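Local structure of beta-N-acetylhexosaminidase (Mycobacterium smegmatis, 4YYF) at residues Val220-Pro223 against Val227-Gly230; Pro255-Ser260 against Ser266-Asn271; Lys203-His208 against Val234-Leu239. The protein probably hydrolyses terminal non-reducing N-acetyl-D-hexosamine residues from N-acetyl-beta-D-hexosaminides, as a member of glycoside hydrolase family 3. The protein carries 1 engineered substitution. One frame throughout, in Å; residues are numbered along the deposited sequence.

Contact 1 of 3, residues Val220-Pro223 against Val227-Gly230; sequences VTTP and VLMG
Pro-223 meets Val-227 and Leu-228 with different parts of its ring. The CB corner lies against Val-227, with CG1 at 3.8 Å from Pro-223 CB. The CD corner meets Leu-228 at one branch, CD2, 4.1 Å from Pro-223 CD. The Leu-228 and Pro-223 side chains cross at about a right angle. The other leucine branch, CD1, reaches Thr-222, 3.8 Å from OG1. Here too the side chains cross nearly perpendicularly. Leu-228 CG lies 3.7 Å from Pro-223 O, and both branches also lie near this oxygen.

The contact belongs to the long loop that follows strand 199-205 in the TIM barrel of family 3. It joins the end of that loop to the short helix 225-229.

Thr-222 OG1 donates to Pro-223 O at 2.7 Å. The donor is tilted 28° from the carbonyl plane, and the C=O...donor angle is 137°. Thr-222 can do this because OG1 stands between its backbone N and carbonyl carbon (chi1 68°). The bond joins two polar atoms that Leu-228 packs against, Thr-222 OG1 and Pro-223 O. Outside the pair, Thr-222 also packs on Met-252, Val-254 and Pro-255, and Leu-228 on Val-254.

Contact 2 of 3, residues Pro255-Ser260 against Ser266-Asn271; sequences PGLTGS and SPAVYN. Engineered in segment 266-271: Val-269 (natural residue Ala).
The flat group that meets the other segment is the peptide joining Leu-257 and Thr-258, approached by Ala-268. The methyl CB of Ala-268 comes within 3.2 Å of Leu-257 O, from well out of the peptide plane.

Beside this carbonyl runs the Leu-257 side chain. Its CG is anti to the backbone N (chi1 -180°), which carries both branches to the helix. CD1 rests against Ala-268, 3.9 Å from CB, and is also near the carbonyl O of that residue. CD2 lies 4.1 Å from CG2 of Val-269. The two side chains cross at about a right angle. Val-269 is an engineered residue, alanine in the natural sequence. Its CG2 also meets CG2 of Thr-258, at a slant. Thr-258 CG2 and Val-269 CG2 are 3.3 Å apart, tighter than usual, and the exact length is doubtful.

Thr-258 turns its carbon side to Ser-266, with CB 3.6 Å from Ser-266 OG. Its own hydroxyl is engaged by the loop: OG1 is hydrogen-bonded with Asp-261 O and Val-254 N. On the helix side, Val-269 also packs on Val-249 of strand 246-249.

Ser-266 OG accepts from Ala-268 N in a weak bond, 3.4 Å long with an N-H...O angle of 128°. Ser-266 is thus the N-cap of helix 267-275, at the end of a strand-to-helix connection of the TIM barrel.

Contact 3 of 3, residues Lys203-His208 against Val234-Leu239; sequences KHFPGH and VPYRTL
The hydroxyl of Tyr-236 lies against the backbone of Lys-203 to Phe-205 and has a water as its polar partner. Tyr-236 OH and water 1 are 2.7 Å apart. The same water makes at most a weak link to His-204 O at the strand end. Phe-205 N is also close to Tyr-236 OH, but the angle is too poor for a hydrogen bond.

Strand 199-205 is one of the parallel strands of the TIM barrel, and helix 234-239 follows it after a long connection that contains helix 225-229. The run Lys-His-Phe-Pro-Gly-His resembles a signature of NagZ-like family 3 enzymes. The peptides before His-204 and Pro-206 are both cis. An acetate, probably from the crystallisation liquor, has its nearest atom about 3 Å from the His-204 side chain, consistent with a pocket there. Lys-203 NZ forms a salt bridge with Glu-106 and bonds to Phe-155 O, while His-204 ND1 bonds to Asp-160.

Phe-205 and Tyr-236 form a T-shaped stack. The edge of Phe-205 points at the face of Tyr-236, with planes at 89° and centroids 4.9 Å apart. Phe-205 CD2 does the touching, 3.5 Å above the centre of the tyrosine ring. Phe-205 CG is anti to the backbone N (chi1 -174°), which brings the edge of the ring over the tyrosine face. The engineered Val-269, with Leu-272 and Leu-273 of helix 267-275, also packs on Phe-205. One face of the phenylalanine ring carries Pro-206 CB, 3.9 Å above its centre.

How the contacts relate
Along the chain, contact 3 opens first, at the end of strand 199-205. The long loop that follows holds contact 1, which joins the loop end 220-223 to helix 225-229 itself. Contact 1 is therefore nested inside the loop that contact 3 closes at helix 234-239. Strand 246-249 comes next, and contact 2 closes the loop between it and helix 267-275, in series with the other two. The three touch one another. Pro-255 packs on Thr-221, joining contacts 1 and 2. Leu-228 CD1 lies 4.1 Å from Pro-206 CG. Leu-257 CD2 lies 4.3 Å from the same Pro-206 CG. Together they tie two neighbouring strand-to-helix connections of the barrel.

Contact 1 of 3, residues Val220-Pro223 against Val227-Gly230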
ATOM      1  N   VAL A 220      15.072  -9.957   4.579  1.00 26.78           N
ATOM      2  CA  VAL A 220      16.024  -8.860   4.712  1.00 24.51           C
ATOM      3  C   VAL A 220      15.928  -8.244   6.112  1.00 27.09           C
ATOM      4  O   VAL A 220      14.893  -8.367   6.780  1.00 22.45           O
ATOM      5  CB  VAL A 220      15.795  -7.758   3.641  1.00 24.10           C
ATOM      6  CG1 VAL A 220      15.858  -8.336   2.237  1.00 26.92           C
ATOM      7  CG2 VAL A 220      14.465  -7.046   3.862  1.00 19.87           C
ATOM      8  N   THR A 221      17.008  -7.586   6.535  1.00 28.07           N
ATOM      9  CA  THR A 221      17.095  -6.951   7.853  1.00 28.61           C
ATOM     10  C   THR A 221      17.467  -5.466   7.731  1.00 26.17           C
ATOM     11  O   THR A 221      18.308  -5.095   6.911  1.00 25.01           O
ATOM     12  CB  THR A 221      18.150  -7.661   8.729  1.00 29.39           C
ATOM     13  OG1 THR A 221      17.846  -9.054   8.796  1.00 31.05           O
ATOM     14  CG2 THR A 221      18.170  -7.093  10.153  1.00 26.38           C
ATOM     15  N   THR A 222      16.853  -4.619   8.552  1.00 24.77           N
ATOM     16  CA  THR A 222      17.196  -3.197   8.584  1.00 25.24           C
ATOM     17  C   THR A 222      18.213  -2.926   9.691  1.00 26.92           C
ATOM     18  O   THR A 222      18.497  -3.813  10.497  1.00 25.61           O
ATOM     19  CB  THR A 222      15.968  -2.360   8.928  1.00 23.62           C
ATOM     20  OG1 THR A 222      15.608  -2.622  10.286  1.00 22.83           O
ATOM     21  CG2 THR A 222      14.802  -2.678   8.011  1.00 21.61           C
ATOM     22  N   PRO A 223      18.747  -1.685   9.753  1.00 24.36           N
ATOM     23  CA  PRO A 223      19.462  -1.279  10.967  1.00 25.48           C
ATOM     24  C   PRO A 223      18.511  -1.352  12.166  1.00 25.11           C
ATOM     25  O   PRO A 223      17.299  -1.382  11.962  1.00 24.23           O
ATOM     26  CB  PRO A 223      19.819   0.185  10.682  1.00 26.95           C
ATOM     27  CG  PRO A 223      19.884   0.271   9.191  1.00 28.97           C
ATOM     28  CD  PRO A 223      18.815  -0.651   8.697  1.00 25.55           C
ATOM     29  N   VAL A 227      18.415   3.162  15.405  1.00 23.60           N
ATOM     30  CA  VAL A 227      19.006   3.820  14.244  1.00 24.33           C
ATOM     31  C   VAL A 227      17.908   4.356  13.319  1.00 24.25           C
ATOM     32  O   VAL A 227      18.010   5.468  12.801  1.00 26.50           O
ATOM     33  CB  VAL A 227      19.970   2.886  13.462  1.00 29.22           C
ATOM     34  CG1 VAL A 227      20.474   3.573  12.206  1.00 29.89           C
ATOM     35  CG2 VAL A 227      21.145   2.476  14.335  1.00 31.40           C
ATOM     36  N   LEU A 228      16.853   3.574  13.115  1.00 21.77           N
ATOM     37  CA  LEU A 228      15.765   4.014  12.238  1.00 21.14           C
ATOM     38  C   LEU A 228      15.122   5.282  12.800  1.00 22.05           C
ATOM     39  O   LEU A 228      14.699   6.165  12.041  1.00 23.11           O
ATOM     40  CB  LEU A 228      14.704   2.917  12.076  1.00 20.41           C
ATOM     41  CG  LEU A 228      15.151   1.581  11.485  1.00 22.46           C
ATOM     42  CD1 LEU A 228      13.973   0.613  11.391  1.00 20.83           C
ATOM     43  CD2 LEU A 228      15.768   1.781  10.108  1.00 24.54           C
HETATM   44  N   MSE A 229      15.063   5.368  14.128  1.00 19.91           N
HETATM   45  CA  MSE A 229      14.426   6.499  14.817  1.00 26.09           C
HETATM   46  C   MSE A 229      15.018   7.844  14.435  1.00 29.65           C
HETATM   47  O   MSE A 229      14.306   8.844  14.422  1.00 31.14           O
HETATM   48  CB  MSE A 229      14.510   6.351  16.338  1.00 26.29           C
HETATM   49  CG  MSE A 229      13.588   5.310  16.911  1.00 30.41           C
HETATM   50 SE   MSE A 229      11.692   5.764  16.743  0.69 35.86          SE
HETATM   51  CE  MSE A 229      11.188   4.544  18.173  1.00 69.59           C
ATOM     52  N   GLY A 230      16.313   7.870  14.129  1.00 27.21           N
ATOM     53  CA  GLY A 230      16.973   9.123  13.790  1.00 30.03           C
ATOM     54  C   GLY A 230      17.172   9.367  12.302  1.00 30.34           C
ATOM     55  O   GLY A 230      17.779  10.361  11.910  1.00 30.55           O
TER

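Contact 2 of 3, residues Pro255-Ser260 against Ser266-Asn271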
ATOM      1  N   PRO A 255      15.629  -5.253  13.872  1.00 26.60           N
ATOM      2  CA  PRO A 255      16.184  -5.549  15.203  1.00 30.36           C
ATOM      3  C   PRO A 255      15.700  -4.528  16.227  1.00 28.29           C
ATOM      4  O   PRO A 255      15.678  -3.335  15.925  1.00 26.70           O
ATOM      5  CB  PRO A 255      17.704  -5.412  15.003  1.00 29.89           C
ATOM      6  CG  PRO A 255      17.915  -5.534  13.507  1.00 31.32           C
ATOM      7  CD  PRO A 255      16.683  -4.927  12.894  1.00 28.60           C
ATOM      8  N   GLY A 256      15.301  -4.992  17.411  1.00 28.28           N
ATOM      9  CA  GLY A 256      14.773  -4.108  18.433  1.00 27.42           C
ATOM     10  C   GLY A 256      13.311  -3.762  18.223  1.00 29.58           C
ATOM     11  O   GLY A 256      12.741  -2.979  18.982  1.00 27.63           O
ATOM     12  N   LEU A 257      12.693  -4.336  17.194  1.00 29.34           N
ATOM     13  CA  LEU A 257      11.272  -4.083  16.941  1.00 30.13           C
ATOM     14  C   LEU A 257      10.507  -5.367  16.626  1.00 27.23           C
ATOM     15  O   LEU A 257       9.578  -5.723  17.345  1.00 28.83           O
ATOM     16  CB  LEU A 257      11.068  -3.055  15.819  1.00 26.83           C
ATOM     17  CG  LEU A 257       9.601  -2.728  15.488  1.00 22.96           C
ATOM     18  CD1 LEU A 257       8.936  -1.987  16.657  1.00 23.16           C
ATOM     19  CD2 LEU A 257       9.466  -1.921  14.190  1.00 19.40           C
ATOM     20  N   THR A 258      10.903  -6.060  15.561  1.00 26.18           N
ATOM     21  CA  THR A 258      10.130  -7.206  15.066  1.00 25.16           C
ATOM     22  C   THR A 258      10.832  -8.538  15.257  1.00 28.15           C
ATOM     23  O   THR A 258      10.260  -9.583  14.958  1.00 25.78           O
ATOM     24  CB  THR A 258       9.815  -7.078  13.561  1.00 26.59           C
ATOM     25  OG1 THR A 258      10.990  -7.376  12.797  1.00 27.20           O
ATOM     26  CG2 THR A 258       9.369  -5.688  13.238  1.00 26.59           C
ATOM     27  N   GLY A 259      12.066  -8.501  15.748  1.00 31.82           N
ATOM     28  CA  GLY A 259      12.850  -9.714  15.892  1.00 32.08           C
ATOM     29  C   GLY A 259      13.082 -10.359  14.536  1.00 36.65           C
ATOM     30  O   GLY A 259      13.636  -9.735  13.629  1.00 36.30           O
ATOM     31  N   SER A 260      12.640 -11.602  14.381  1.00 34.49           N
ATOM     32  CA  SER A 260      12.818 -12.307  13.114  1.00 31.17           C
ATOM     33  C   SER A 260      11.541 -12.314  12.273  1.00 29.50           C
ATOM     34  O   SER A 260      11.477 -12.969  11.230  1.00 29.15           O
ATOM     35  CB  SER A 260      13.344 -13.733  13.349  1.00 35.34           C
ATOM     36  OG  SER A 260      12.474 -14.498  14.161  1.00 35.41           O
ATOM     37  N   SER A 266       4.219  -8.258  12.106  1.00 21.67           N
ATOM     38  CA  SER A 266       4.581  -8.125  13.515  1.00 22.12           C
ATOM     39  C   SER A 266       3.708  -7.060  14.184  1.00 22.82           C
ATOM     40  O   SER A 266       3.631  -5.916  13.696  1.00 19.97           O
ATOM     41  CB  SER A 266       6.076  -7.784  13.624  1.00 23.01           C
ATOM     42  OG  SER A 266       6.441  -7.328  14.914  1.00 25.60           O
ATOM     43  N   PRO A 267       3.026  -7.424  15.291  1.00 23.40           N
ATOM     44  CA  PRO A 267       2.187  -6.453  16.008  1.00 25.19           C
ATOM     45  C   PRO A 267       2.987  -5.247  16.451  1.00 24.50           C
ATOM     46  O   PRO A 267       2.457  -4.137  16.494  1.00 24.76           O
ATOM     47  CB  PRO A 267       1.721  -7.232  17.246  1.00 23.76           C
ATOM     48  CG  PRO A 267       1.713  -8.653  16.800  1.00 30.67           C
ATOM     49  CD  PRO A 267       2.884  -8.786  15.843  1.00 30.94           C
ATOM     50  N   ALA A 268       4.257  -5.462  16.765  1.00 21.31           N
ATOM     51  CA  ALA A 268       5.110  -4.366  17.213  1.00 25.89           C
ATOM     52  C   ALA A 268       5.170  -3.215  16.212  1.00 20.79           C
ATOM     53  O   ALA A 268       5.224  -2.043  16.604  1.00 20.92           O
ATOM     54  CB  ALA A 268       6.490  -4.868  17.522  1.00 26.89           C
ATOM     55  N   VAL A 269       5.174  -3.542  14.925  1.00 22.50           N
ATOM     56  CA  VAL A 269       5.271  -2.521  13.892  1.00 18.96           C
ATOM     57  C   VAL A 269       4.041  -1.629  13.898  1.00 21.56           C
ATOM     58  O   VAL A 269       4.154  -0.398  13.858  1.00 17.15           O
ATOM     59  CB  VAL A 269       5.422  -3.154  12.511  1.00 18.38           C
ATOM     60  CG1 VAL A 269       5.801  -2.092  11.474  1.00 16.89           C
ATOM     61  CG2 VAL A 269       6.472  -4.181  12.579  1.00 16.01           C
ATOM     62  N   TYR A 270       2.870  -2.254  13.970  1.00 18.31           N
ATOM     63  CA  TYR A 270       1.618  -1.512  13.954  1.00 18.99           C
ATOM     64  C   TYR A 270       1.420  -0.731  15.245  1.00 19.36           C
ATOM     65  O   TYR A 270       0.980   0.420  15.205  1.00 20.51           O
ATOM     66  CB  TYR A 270       0.447  -2.450  13.632  1.00 18.37           C
ATOM     67  CG  TYR A 270       0.638  -3.105  12.280  1.00 17.04           C
ATOM     68  CD1 TYR A 270       0.283  -2.448  11.113  1.00 16.48           C
ATOM     69  CD2 TYR A 270       1.219  -4.369  12.170  1.00 18.55           C
ATOM     70  CE1 TYR A 270       0.480  -3.034   9.870  1.00 19.39           C
ATOM     71  CE2 TYR A 270       1.411  -4.963  10.935  1.00 17.10           C
ATOM     72  CZ  TYR A 270       1.038  -4.294   9.792  1.00 19.29           C
ATOM     73  OH  TYR A 270       1.231  -4.892   8.571  1.00 18.05           O
ATOM     74  N   ASN A 271       1.787  -1.320  16.382  1.00 20.75           N
ATOM     75  CA  ASN A 271       1.752  -0.564  17.630  1.00 23.94           C
ATOM     76  C   ASN A 271       2.634   0.679  17.547  1.00 24.34           C
ATOM     77  O   ASN A 271       2.271   1.730  18.055  1.00 19.65           O
ATOM     78  CB  ASN A 271       2.167  -1.418  18.841  1.00 23.73           C
ATOM     79  CG  ASN A 271       1.138  -2.462  19.203  1.00 31.38           C
ATOM     80  OD1 ASN A 271      -0.048  -2.329  18.881  1.00 29.00           O
ATOM     81  ND2 ASN A 271       1.587  -3.518  19.877  1.00 34.03           N
TER

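Contact 3 of 3, residues Lys203-His208 against Val234-Leu239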
ATOM      1  N   LYS A 203       5.660   4.638   1.738  1.00 16.29           N
ATOM      2  CA  LYS A 203       6.226   3.281   1.858  1.00 14.53           C
ATOM      3  C   LYS A 203       7.762   3.352   1.887  1.00 17.71           C
ATOM      4  O   LYS A 203       8.320   4.342   1.406  1.00 20.30           O
ATOM      5  CB  LYS A 203       5.715   2.396   0.704  1.00 15.77           C
ATOM      6  CG  LYS A 203       6.273   2.760  -0.670  1.00 18.73           C
ATOM      7  CD  LYS A 203       5.457   2.079  -1.795  1.00 15.27           C
ATOM      8  CE  LYS A 203       6.145   2.222  -3.155  1.00 15.18           C
ATOM      9  NZ  LYS A 203       5.336   1.588  -4.255  1.00 14.43           N
ATOM     10  N   HIS A 204       8.471   2.354   2.437  1.00 17.47           N
ATOM     11  CA  HIS A 204       7.933   1.128   3.037  1.00 15.97           C
ATOM     12  C   HIS A 204       8.251   1.119   4.546  1.00 20.23           C
ATOM     13  O   HIS A 204       9.390   0.875   4.942  1.00 22.09           O
ATOM     14  CB  HIS A 204       8.568  -0.118   2.377  1.00 11.44           C
ATOM     15  CG  HIS A 204       8.427  -0.174   0.883  1.00 15.61           C
ATOM     16  ND1 HIS A 204       9.279   0.507   0.021  1.00 19.80           N
ATOM     17  CD2 HIS A 204       7.564  -0.843   0.081  1.00 13.50           C
ATOM     18  CE1 HIS A 204       8.925   0.275  -1.222  1.00 18.92           C
ATOM     19  NE2 HIS A 204       7.880  -0.548  -1.221  1.00 18.66           N
ATOM     20  N   PHE A 205       7.250   1.383   5.381  1.00 15.49           N
ATOM     21  CA  PHE A 205       7.429   1.546   6.834  1.00 15.32           C
ATOM     22  C   PHE A 205       7.905   0.257   7.523  1.00 19.44           C
ATOM     23  O   PHE A 205       7.420  -0.835   7.211  1.00 19.02           O
ATOM     24  CB  PHE A 205       6.089   2.000   7.432  1.00 14.11           C
ATOM     25  CG  PHE A 205       6.133   2.346   8.896  1.00 16.31           C
ATOM     26  CD1 PHE A 205       5.913   1.369   9.867  1.00 14.73           C
ATOM     27  CD2 PHE A 205       6.329   3.663   9.306  1.00 15.59           C
ATOM     28  CE1 PHE A 205       5.925   1.695  11.226  1.00 16.25           C
ATOM     29  CE2 PHE A 205       6.334   3.989  10.662  1.00 17.10           C
ATOM     30  CZ  PHE A 205       6.129   2.999  11.622  1.00 15.05           C
ATOM     31  N   PRO A 206       8.843   0.368   8.491  1.00 17.77           N
ATOM     32  CA  PRO A 206       9.517   1.576   8.993  1.00 17.51           C
ATOM     33  C   PRO A 206      10.805   1.940   8.250  1.00 22.08           C
ATOM     34  O   PRO A 206      11.634   2.679   8.792  1.00 21.11           O
ATOM     35  CB  PRO A 206       9.869   1.187  10.424  1.00 16.19           C
ATOM     36  CG  PRO A 206      10.169  -0.299  10.316  1.00 17.72           C
ATOM     37  CD  PRO A 206       9.112  -0.800   9.349  1.00 19.97           C
ATOM     38  N   GLY A 207      10.990   1.423   7.039  1.00 18.80           N
ATOM     39  CA  GLY A 207      12.126   1.848   6.229  1.00 17.70           C
ATOM     40  C   GLY A 207      12.890   0.732   5.541  1.00 18.66           C
ATOM     41  O   GLY A 207      13.550  -0.075   6.199  1.00 18.97           O
ATOM     42  N   HIS A 208      12.829   0.706   4.209  1.00 20.88           N
ATOM     43  CA  HIS A 208      13.503  -0.337   3.410  1.00 19.39           C
ATOM     44  C   HIS A 208      14.828   0.193   2.859  1.00 20.20           C
ATOM     45  O   HIS A 208      15.640  -0.562   2.307  1.00 19.79           O
ATOM     46  CB  HIS A 208      12.597  -0.765   2.240  1.00 21.75           C
ATOM     47  CG  HIS A 208      12.872  -2.130   1.706  1.00 20.89           C
ATOM     48  ND1 HIS A 208      14.132  -2.545   1.282  1.00 21.44           N
ATOM     49  CD2 HIS A 208      12.063  -3.199   1.499  1.00 23.98           C
ATOM     50  CE1 HIS A 208      14.074  -3.783   0.864  1.00 22.45           C
ATOM     51  NE2 HIS A 208      12.821  -4.215   0.984  1.00 22.44           N
ATOM     52  N   VAL A 234      12.199   9.470  10.086  1.00 20.57           N
ATOM     53  CA  VAL A 234      12.005  10.924  10.134  1.00 26.32           C
ATOM     54  C   VAL A 234      10.886  11.465   9.212  1.00 23.31           C
ATOM     55  O   VAL A 234      10.059  12.261   9.666  1.00 23.62           O
ATOM     56  CB  VAL A 234      13.346  11.692   9.964  1.00 28.50           C
ATOM     57  CG1 VAL A 234      13.108  13.183   9.823  1.00 31.96           C
ATOM     58  CG2 VAL A 234      14.254  11.409  11.160  1.00 26.26           C
ATOM     59  N   PRO A 235      10.841  11.034   7.932  1.00 22.28           N
ATOM     60  CA  PRO A 235       9.786  11.547   7.045  1.00 18.74           C
ATOM     61  C   PRO A 235       8.355  11.274   7.537  1.00 20.92           C
ATOM     62  O   PRO A 235       7.477  12.120   7.350  1.00 20.32           O
ATOM     63  CB  PRO A 235      10.049  10.799   5.725  1.00 19.53           C
ATOM     64  CG  PRO A 235      11.525  10.529   5.747  1.00 22.32           C
ATOM     65  CD  PRO A 235      11.829  10.221   7.188  1.00 22.37           C
ATOM     66  N   TYR A 236       8.120  10.118   8.150  1.00 15.62           N
ATOM     67  CA  TYR A 236       6.783   9.787   8.646  1.00 19.95           C
ATOM     68  C   TYR A 236       6.282  10.764   9.711  1.00 22.95           C
ATOM     69  O   TYR A 236       5.080  10.975   9.840  1.00 22.51           O
ATOM     70  CB  TYR A 236       6.739   8.357   9.199  1.00 19.52           C
ATOM     71  CG  TYR A 236       6.982   7.289   8.154  1.00 17.63           C
ATOM     72  CD1 TYR A 236       5.940   6.796   7.381  1.00 19.27           C
ATOM     73  CD2 TYR A 236       8.257   6.771   7.941  1.00 18.26           C
ATOM     74  CE1 TYR A 236       6.157   5.815   6.420  1.00 17.48           C
ATOM     75  CE2 TYR A 236       8.484   5.791   6.974  1.00 17.32           C
ATOM     76  CZ  TYR A 236       7.426   5.321   6.225  1.00 19.17           C
ATOM     77  OH  TYR A 236       7.642   4.342   5.269  1.00 19.07           O
ATOM     78  N   ARG A 237       7.204  11.359  10.465  0.59 22.59           N
ATOM     79  CA  ARG A 237       6.823  12.251  11.561  0.59 24.03           C
ATOM     80  C   ARG A 237       5.949  13.407  11.109  0.59 25.01           C
ATOM     81  O   ARG A 237       5.060  13.824  11.835  0.59 25.75           O
ATOM     82  CB  ARG A 237       8.047  12.828  12.262  0.59 24.57           C
ATOM     83  CG  ARG A 237       8.959  11.829  12.939  0.59 28.97           C
ATOM     84  CD  ARG A 237      10.179  12.589  13.426  0.59 32.87           C
ATOM     85  NE  ARG A 237      11.230  11.749  13.993  0.59 38.50           N
ATOM     86  CZ  ARG A 237      12.419  12.216  14.369  0.59 36.06           C
ATOM     87  NH1 ARG A 237      13.329  11.401  14.884  0.59 36.29           N
ATOM     88  NH2 ARG A 237      12.696  13.505  14.224  0.59 30.18           N
ATOM     89  N   THR A 238       6.210  13.940   9.921  1.00 20.59           N
ATOM     90  CA  THR A 238       5.369  15.017   9.406  1.00 22.81           C
ATOM     91  C   THR A 238       4.376  14.549   8.340  1.00 19.69           C
ATOM     92  O   THR A 238       3.275  15.076   8.253  1.00 21.01           O
ATOM     93  CB  THR A 238       6.178  16.218   8.884  1.00 31.12           C
ATOM     94  OG1 THR A 238       7.039  15.789   7.838  1.00 33.52           O
ATOM     95  CG2 THR A 238       7.015  16.826   9.998  1.00 33.96           C
ATOM     96  N   LEU A 239       4.754  13.559   7.540  1.00 14.90           N
ATOM     97  CA  LEU A 239       3.955  13.208   6.371  1.00 18.96           C
ATOM     98  C   LEU A 239       2.698  12.400   6.702  1.00 17.47           C
ATOM     99  O   LEU A 239       1.720  12.463   5.972  1.00 16.75           O
ATOM    100  CB  LEU A 239       4.805  12.480   5.324  1.00 15.91           C
ATOM    101  CG  LEU A 239       5.955  13.313   4.757  1.00 17.81           C
ATOM    102  CD1 LEU A 239       6.613  12.618   3.578  1.00 16.25           C
ATOM    103  CD2 LEU A 239       5.438  14.694   4.348  1.00 20.52           C
TER
HETATM  104  O   HOH W   1      10.300   4.169   4.660  1.00 19.35           O